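Local coordinates for hypothetical protein PAE2754 (Pyrobaculum aerophilum, PDB 1V8P) that is an archaeal PIN-domain exonuclease, probably magnesium-dependent and probably also the ribonuclease toxin of a VapC-type toxin-antitoxin system, at residues C[115-120]-C[136-141]. The protein carries 1 engineered substitution. Sequence-based numbering, arbitrary orientation.
Sequences FYDASY and RELLAK
L138 reaches from helix 136-141 onto the first turns of helix 115-127, where D117 receives it through its carbonyl oxygen and CB, and Y120 through CB. Its CD2 lies 3.6 Å from D117 O, while its CG and CD2 are each 4.1 Å from D117 CB. The other methyl, CD1, bridges toward Y120 CB at 4.4 Å and stays about as near D117 CB. A chi1 of -105°, with CD1 anti to CA (chi2 -168°), directs both methyls at the facing helix. No hydrogen bond joins the segments, and the closest pair of CA atoms, D117 and L138, is 7.1 Å apart.

D117 holds its CG anti to the carbonyl carbon and beside the backbone N (chi1 -74°), which turns OD1 toward D135 OD2; OD2 of D117 stays alongside the leucine, 4.3 Å from L138 CD1. Y120 sends its ring away from L138, and its OH hydrogen-bonds to T60 and E63. D135 OD1 accepts a hydrogen bond from E137 N.

D33, touched by both L138 and Y120, is with D117 and D135 a predicted magnesium ligand. Van der Waals packing of leucine methyls on helix backbone and two side-chain stems thus flanks closely spaced carboxylates, consistent with a PIN-domain metal site.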
loop_
_atom_site.group_PDB
_atom_site.type_symbol
_atom_site.label_atom_id
_atom_site.label_comp_id
_atom_site.label_asym_id
_atom_site.label_seq_id
_atom_site.Cartn_x
_atom_site.Cartn_y
_atom_site.Cartn_z
ATOM N N PHE C 115 -4.636 2.358 -10.099
ATOM C CA PHE C 115 -4.152 3.217 -11.160
ATOM C C PHE C 115 -2.831 2.652 -11.705
ATOM O O PHE C 115 -2.547 2.751 -12.884
ATOM C CB PHE C 115 -3.939 4.635 -10.633
ATOM C CG PHE C 115 -3.347 5.573 -11.646
ATOM C CD1 PHE C 115 -4.155 6.475 -12.337
ATOM C CD2 PHE C 115 -1.992 5.545 -11.917
ATOM C CE1 PHE C 115 -3.614 7.340 -13.285
ATOM C CE2 PHE C 115 -1.441 6.402 -12.862
ATOM C CZ PHE C 115 -2.257 7.306 -13.549
ATOM N N TYR C 116 -2.031 2.044 -10.839
ATOM C CA TYR C 116 -0.751 1.494 -11.273
ATOM C C TYR C 116 -0.952 0.375 -12.274
ATOM O O TYR C 116 -0.413 0.438 -13.364
ATOM C CB TYR C 116 0.064 1.001 -10.077
ATOM C CG TYR C 116 0.518 2.112 -9.180
ATOM C CD1 TYR C 116 1.457 3.038 -9.613
ATOM C CD2 TYR C 116 -0.004 2.263 -7.895
ATOM C CE1 TYR C 116 1.878 4.092 -8.789
ATOM C CE2 TYR C 116 0.408 3.315 -7.066
ATOM C CZ TYR C 116 1.355 4.227 -7.522
ATOM O OH TYR C 116 1.792 5.259 -6.710
ATOM N N ASP C 117 -1.736 -0.639 -11.914
ATOM C CA ASP C 117 -2.007 -1.746 -12.826
ATOM C C ASP C 117 -2.719 -1.272 -14.112
ATOM O O ASP C 117 -2.482 -1.817 -15.174
ATOM C CB ASP C 117 -2.843 -2.827 -12.117
ATOM C CG ASP C 117 -2.023 -3.643 -11.099
ATOM O OD1 ASP C 117 -2.629 -4.281 -10.205
ATOM O OD2 ASP C 117 -0.771 -3.657 -11.190
ATOM N N ALA C 118 -3.564 -0.245 -14.024
ATOM C CA ALA C 118 -4.278 0.260 -15.200
ATOM C C ALA C 118 -3.348 0.943 -16.184
ATOM O O ALA C 118 -3.664 1.032 -17.377
ATOM C CB ALA C 118 -5.383 1.212 -14.799
ATOM N N SER C 119 -2.212 1.436 -15.697
ATOM C CA SER C 119 -1.246 2.086 -16.568
ATOM C C SER C 119 -0.749 1.033 -17.568
ATOM O O SER C 119 -0.548 1.314 -18.757
ATOM C CB SER C 119 -0.077 2.643 -15.743
ATOM O OG SER C 119 -0.498 3.711 -14.912
ATOM N N TYR C 120 -0.580 -0.188 -17.076
ATOM C CA TYR C 120 -0.126 -1.289 -17.914
ATOM C C TYR C 120 -1.174 -1.764 -18.931
ATOM O O TYR C 120 -0.857 -1.966 -20.104
ATOM C CB TYR C 120 0.317 -2.453 -17.036
ATOM C CG TYR C 120 1.584 -2.130 -16.292
ATOM C CD1 TYR C 120 1.549 -1.642 -14.979
ATOM C CD2 TYR C 120 2.829 -2.278 -16.918
ATOM C CE1 TYR C 120 2.714 -1.315 -14.311
ATOM C CE2 TYR C 120 4.000 -1.954 -16.261
ATOM C CZ TYR C 120 3.945 -1.474 -14.953
ATOM O OH TYR C 120 5.112 -1.176 -14.285
ATOM N N ARG C 136 -2.749 -12.357 -11.804
ATOM C CA ARG C 136 -3.947 -12.993 -12.356
ATOM C C ARG C 136 -5.051 -12.004 -12.712
ATOM O O ARG C 136 -5.693 -12.125 -13.750
ATOM C CB ARG C 136 -4.517 -14.030 -11.379
ATOM C CG ARG C 136 -3.546 -15.123 -10.940
ATOM C CD ARG C 136 -2.899 -15.784 -12.125
ATOM N NE ARG C 136 -1.445 -15.700 -12.075
ATOM C CZ ARG C 136 -0.641 -16.287 -12.958
ATOM N NH1 ARG C 136 -1.166 -16.997 -13.955
ATOM N NH2 ARG C 136 0.681 -16.177 -12.844
ATOM N N GLU C 137 -5.280 -11.025 -11.850
ATOM C CA GLU C 137 -6.316 -10.044 -12.099
ATOM C C GLU C 137 -5.997 -9.298 -13.397
ATOM O O GLU C 137 -6.864 -9.160 -14.251
ATOM C CB GLU C 137 -6.423 -9.107 -10.893
ATOM C CG GLU C 137 -7.838 -8.650 -10.506
ATOM C CD GLU C 137 -8.903 -9.739 -10.637
ATOM O OE1 GLU C 137 -8.597 -10.936 -10.448
ATOM O OE2 GLU C 137 -10.069 -9.392 -10.916
ATOM N N LEU C 138 -4.756 -8.854 -13.577
ATOM C CA LEU C 138 -4.399 -8.134 -14.805
ATOM C C LEU C 138 -4.566 -9.018 -16.044
ATOM O O LEU C 138 -5.089 -8.581 -17.068
ATOM C CB LEU C 138 -2.951 -7.629 -14.752
ATOM C CG LEU C 138 -2.647 -6.147 -14.503
ATOM C CD1 LEU C 138 -1.164 -5.931 -14.800
ATOM C CD2 LEU C 138 -3.500 -5.224 -15.385
ATOM N N LEU C 139 -4.103 -10.258 -15.950
ATOM C CA LEU C 139 -4.234 -11.183 -17.064
ATOM C C LEU C 139 -5.703 -11.246 -17.472
ATOM O O LEU C 139 -6.035 -11.311 -18.650
ATOM C CB LEU C 139 -3.762 -12.572 -16.650
ATOM C CG LEU C 139 -2.256 -12.791 -16.501
ATOM C CD1 LEU C 139 -1.980 -13.932 -15.520
ATOM C CD2 LEU C 139 -1.658 -13.094 -17.861
ATOM N N ALA C 140 -6.584 -11.206 -16.486
ATOM C CA ALA C 140 -8.007 -11.293 -16.754
ATOM C C ALA C 140 -8.592 -10.072 -17.456
ATOM O O ALA C 140 -9.384 -10.205 -18.383
ATOM C CB ALA C 140 -8.766 -11.540 -15.440
ATOM N N LYS C 141 -8.196 -8.887 -17.017
ATOM C CA LYS C 141 -8.755 -7.674 -17.567
ATOM C C LYS C 141 -7.964 -6.973 -18.670
ATOM O O LYS C 141 -8.321 -5.874 -19.093
ATOM C CB LYS C 141 -9.037 -6.728 -16.405
ATOM C CG LYS C 141 -9.901 -7.394 -15.326
ATOM C CD LYS C 141 -10.113 -6.509 -14.107
ATOM C CE LYS C 141 -11.066 -7.153 -13.117
ATOM N NZ LYS C 141 -11.250 -6.299 -11.903
#